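Local coordinates for protein transcriptional regulator ComR (Streptococcus vestibularis F0396, PDB 6HU8) that probably binds DNA as a transcriptional regulator of competence in streptococci, pairing a helix-turn-helix domain with a TPR domain of the peptide-sensing RNPP family, at residues A[223-234]-A[249-260]. Residues are numbered along the deposited sequence; the frame is centred on the assembly and turned at random.
Sequences FKDFLTVIDKLL and VYILEAKYELIH
Phe223 and His260 meet in an offset stack, their ring centroids 4.2 Å apart and their planes inclined by 28°, at the more exposed side of an aromatic cluster that also takes in the buried Phe226 and Tyr256. The two side chains run past each other in opposite directions, so each CB lies over the other's ring, a reciprocal pair of CH-pi contacts, and His260 ND1 comes within 3.2 Å of Phe223 CD2. Deeper in, the Phe226 and Tyr256 rings lie nearly parallel but slid apart; each has a ring carbon of the other over its rim, and Phe226 CE1 reaches Tyr256 CB at 3.3 Å. Both side chains set CG anti to the backbone N (chi1 -174° for Phe226), which lets the rings pass alongside between the helices. Phe223 CD1 lies 3.6 Å from Tyr256 CD1, at the edge of the tyrosine ring, the two rings being oblique to each other.

Aliphatic packing takes over toward the other end. Val249 CG1 sits 3.7 Å from Leu234 CD2, while Val249 CG2 rests against Leu233 CB. Leu234 also crosses Tyr250 at about a right angle, with Leu234 CD1 3.5 Å from Tyr250 OH. Midway along the helices, between the aromatic cluster and Val249, Ile230 CG2 approaches Glu253 OE2, so a methyl lies against the carboxylate.

No hydrogen bond joins the segments. Helix 200-219 packs behind Phe226 and Leu233, and helix 264-279 against Ala254 and Glu257. The axes of 226-234 and 249-260 come within 10.4 Å and run at 168°, the antiparallel neighbouring helices characteristic of a TPR-type alpha-solenoid, consistent with the ComR tetratricopeptide domain.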
# COMPACT_ATOMS: atom_id res chain seq x y z
N PHE A 223 8.17 17.11 -11.73
CA PHE A 223 6.92 17.49 -12.39
C PHE A 223 6.64 16.73 -13.68
O PHE A 223 5.53 16.83 -14.24
CB PHE A 223 6.91 19.00 -12.65
CG PHE A 223 6.67 19.81 -11.41
CD1 PHE A 223 5.45 19.78 -10.77
CD2 PHE A 223 7.68 20.59 -10.86
CE1 PHE A 223 5.22 20.51 -9.62
CE2 PHE A 223 7.46 21.32 -9.72
CZ PHE A 223 6.23 21.29 -9.10
N LYS A 224 7.60 15.93 -14.15
CA LYS A 224 7.38 15.13 -15.36
C LYS A 224 6.22 14.16 -15.13
O LYS A 224 6.13 13.54 -14.07
CB LYS A 224 8.64 14.38 -15.77
CG LYS A 224 9.14 13.34 -14.75
CD LYS A 224 9.84 12.17 -15.44
CE LYS A 224 10.70 11.37 -14.47
NZ LYS A 224 11.87 12.17 -13.99
N ASP A 225 5.34 14.06 -16.12
CA ASP A 225 4.16 13.18 -16.08
C ASP A 225 3.12 13.55 -15.01
O ASP A 225 2.25 12.72 -14.69
CB ASP A 225 4.58 11.72 -15.88
CG ASP A 225 5.37 11.17 -17.05
OD1 ASP A 225 4.74 10.73 -18.04
OD2 ASP A 225 6.62 11.17 -16.97
N PHE A 226 3.18 14.77 -14.45
CA PHE A 226 2.26 15.12 -13.37
C PHE A 226 0.80 15.01 -13.81
O PHE A 226 -0.03 14.48 -13.08
CB PHE A 226 2.53 16.54 -12.82
CG PHE A 226 1.68 16.89 -11.61
CD1 PHE A 226 0.41 17.44 -11.76
CD2 PHE A 226 2.16 16.65 -10.33
CE1 PHE A 226 -0.37 17.74 -10.65
CE2 PHE A 226 1.38 16.95 -9.21
CZ PHE A 226 0.12 17.50 -9.38
N LEU A 227 0.49 15.50 -15.01
CA LEU A 227 -0.89 15.45 -15.49
C LEU A 227 -1.28 14.03 -15.86
O LEU A 227 -2.45 13.69 -15.90
CB LEU A 227 -1.08 16.39 -16.69
CG LEU A 227 -0.88 17.88 -16.40
CD1 LEU A 227 -1.07 18.70 -17.67
CD2 LEU A 227 -1.85 18.34 -15.31
N THR A 228 -0.29 13.18 -16.12
CA THR A 228 -0.57 11.77 -16.35
C THR A 228 -1.03 11.12 -15.03
O THR A 228 -1.93 10.27 -15.02
CB THR A 228 0.64 11.03 -16.93
OG1 THR A 228 0.94 11.58 -18.22
CG2 THR A 228 0.34 9.56 -17.10
N VAL A 229 -0.45 11.57 -13.92
CA VAL A 229 -0.92 11.12 -12.62
C VAL A 229 -2.33 11.64 -12.35
O VAL A 229 -3.18 10.89 -11.85
CB VAL A 229 0.01 11.57 -11.48
CG1 VAL A 229 -0.55 11.14 -10.14
CG2 VAL A 229 1.41 11.01 -11.69
N ILE A 230 -2.60 12.90 -12.67
CA ILE A 230 -3.96 13.43 -12.51
C ILE A 230 -4.95 12.61 -13.31
O ILE A 230 -6.04 12.27 -12.83
CB ILE A 230 -4.06 14.92 -12.94
CG1 ILE A 230 -3.14 15.80 -12.08
CG2 ILE A 230 -5.53 15.41 -12.91
CD1 ILE A 230 -3.52 15.80 -10.59
N ASP A 231 -4.57 12.28 -14.54
CA ASP A 231 -5.42 11.52 -15.45
C ASP A 231 -5.77 10.14 -14.89
O ASP A 231 -6.91 9.65 -15.02
CB ASP A 231 -4.73 11.40 -16.81
CG ASP A 231 -4.85 12.67 -17.64
OD1 ASP A 231 -5.81 13.43 -17.42
OD2 ASP A 231 -3.99 12.91 -18.51
N LYS A 232 -4.79 9.50 -14.27
CA LYS A 232 -5.01 8.17 -13.72
C LYS A 232 -5.95 8.27 -12.53
O LYS A 232 -6.87 7.45 -12.38
CB LYS A 232 -3.68 7.52 -13.32
CG LYS A 232 -3.81 6.01 -13.04
CD LYS A 232 -3.75 5.21 -14.33
CE LYS A 232 -3.75 3.69 -14.06
NZ LYS A 232 -2.81 3.00 -14.99
N LEU A 233 -5.72 9.28 -11.69
CA LEU A 233 -6.59 9.51 -10.54
C LEU A 233 -8.06 9.66 -10.95
O LEU A 233 -8.96 9.07 -10.33
CB LEU A 233 -6.14 10.76 -9.78
CG LEU A 233 -4.94 10.60 -8.87
CD1 LEU A 233 -4.33 11.97 -8.69
CD2 LEU A 233 -5.39 10.02 -7.53
N LEU A 234 -8.30 10.44 -12.01
CA LEU A 234 -9.65 10.65 -12.50
C LEU A 234 -10.20 9.36 -13.12
O LEU A 234 -11.39 9.06 -13.00
CB LEU A 234 -9.67 11.80 -13.52
CG LEU A 234 -9.38 13.21 -12.99
CD1 LEU A 234 -9.50 14.25 -14.09
CD2 LEU A 234 -10.31 13.56 -11.84
N VAL A 249 -8.40 15.77 -6.01
CA VAL A 249 -7.65 15.64 -7.26
C VAL A 249 -7.52 16.99 -7.96
O VAL A 249 -6.43 17.38 -8.39
CB VAL A 249 -8.33 14.62 -8.20
CG1 VAL A 249 -7.58 14.54 -9.51
CG2 VAL A 249 -8.37 13.24 -7.53
N TYR A 250 -8.63 17.72 -8.07
CA TYR A 250 -8.58 19.04 -8.70
C TYR A 250 -7.81 20.08 -7.87
O TYR A 250 -7.26 21.04 -8.43
CB TYR A 250 -10.00 19.51 -9.00
CG TYR A 250 -10.56 18.74 -10.17
CD1 TYR A 250 -10.05 18.92 -11.44
CD2 TYR A 250 -11.57 17.81 -9.99
CE1 TYR A 250 -10.53 18.21 -12.51
CE2 TYR A 250 -12.05 17.09 -11.06
CZ TYR A 250 -11.53 17.30 -12.32
OH TYR A 250 -12.01 16.59 -13.39
N ILE A 251 -7.74 19.88 -6.56
CA ILE A 251 -6.93 20.77 -5.72
C ILE A 251 -5.45 20.60 -6.08
O ILE A 251 -4.73 21.59 -6.25
CB ILE A 251 -7.14 20.49 -4.21
CG1 ILE A 251 -8.52 20.99 -3.76
CG2 ILE A 251 -6.03 21.14 -3.37
CD1 ILE A 251 -8.86 20.61 -2.30
N LEU A 252 -4.99 19.35 -6.21
CA LEU A 252 -3.61 19.07 -6.63
C LEU A 252 -3.31 19.63 -8.02
O LEU A 252 -2.24 20.20 -8.24
CB LEU A 252 -3.31 17.57 -6.63
CG LEU A 252 -3.09 16.89 -5.28
CD1 LEU A 252 -3.29 15.37 -5.40
CD2 LEU A 252 -1.67 17.20 -4.77
N GLU A 253 -4.23 19.46 -8.97
CA GLU A 253 -4.01 20.03 -10.30
C GLU A 253 -3.93 21.57 -10.25
O GLU A 253 -3.16 22.20 -11.00
CB GLU A 253 -5.12 19.60 -11.28
CG GLU A 253 -4.75 19.92 -12.73
CD GLU A 253 -5.75 19.43 -13.76
OE1 GLU A 253 -5.63 19.85 -14.93
OE2 GLU A 253 -6.64 18.62 -13.41
N ALA A 254 -4.70 22.17 -9.35
CA ALA A 254 -4.63 23.61 -9.14
C ALA A 254 -3.26 24.05 -8.60
O ALA A 254 -2.70 25.05 -9.06
CB ALA A 254 -5.74 24.06 -8.20
N LYS A 255 -2.74 23.30 -7.63
CA LYS A 255 -1.46 23.61 -7.01
C LYS A 255 -0.32 23.47 -8.01
O LYS A 255 0.64 24.26 -8.01
CB LYS A 255 -1.22 22.72 -5.78
CG LYS A 255 -1.82 23.32 -4.49
CD LYS A 255 -2.30 22.26 -3.54
CE LYS A 255 -2.04 22.66 -2.08
NZ LYS A 255 -2.59 23.97 -1.67
N TYR A 256 -0.42 22.46 -8.87
CA TYR A 256 0.51 22.28 -9.98
C TYR A 256 0.53 23.49 -10.94
O TYR A 256 1.60 24.04 -11.27
CB TYR A 256 0.15 21.00 -10.75
CG TYR A 256 0.87 20.87 -12.07
CD1 TYR A 256 2.21 20.50 -12.12
CD2 TYR A 256 0.22 21.14 -13.26
CE1 TYR A 256 2.88 20.39 -13.33
CE2 TYR A 256 0.87 21.04 -14.47
CZ TYR A 256 2.20 20.67 -14.50
OH TYR A 256 2.84 20.57 -15.71
N GLU A 257 -0.66 23.90 -11.40
CA GLU A 257 -0.78 25.06 -12.29
C GLU A 257 -0.22 26.33 -11.64
O GLU A 257 0.48 27.11 -12.29
CB GLU A 257 -2.24 25.28 -12.70
CG GLU A 257 -2.78 24.22 -13.63
CD GLU A 257 -2.13 24.24 -15.02
OE1 GLU A 257 -2.31 23.25 -15.77
OE2 GLU A 257 -1.44 25.24 -15.36
N LEU A 258 -0.55 26.54 -10.37
CA LEU A 258 -0.02 27.65 -9.59
C LEU A 258 1.51 27.61 -9.47
O LEU A 258 2.20 28.56 -9.86
CB LEU A 258 -0.59 27.62 -8.18
CG LEU A 258 -1.52 28.70 -7.66
CD1 LEU A 258 -1.44 28.63 -6.15
CD2 LEU A 258 -1.14 30.08 -8.17
N ILE A 259 2.02 26.53 -8.89
CA ILE A 259 3.43 26.46 -8.53
C ILE A 259 4.32 26.24 -9.74
O ILE A 259 5.36 26.89 -9.89
CB ILE A 259 3.71 25.32 -7.52
CG1 ILE A 259 2.99 25.59 -6.20
CG2 ILE A 259 5.22 25.16 -7.30
CD1 ILE A 259 3.23 24.51 -5.16
N HIS A 260 3.92 25.31 -10.61
CA HIS A 260 4.80 24.99 -11.72
C HIS A 260 4.61 25.91 -12.94
O HIS A 260 5.59 26.27 -13.60
CB HIS A 260 4.63 23.54 -12.14
CG HIS A 260 5.65 23.09 -13.13
ND1 HIS A 260 7.00 23.07 -12.84
CD2 HIS A 260 5.53 22.64 -14.40
CE1 HIS A 260 7.67 22.63 -13.89
NE2 HIS A 260 6.80 22.37 -14.85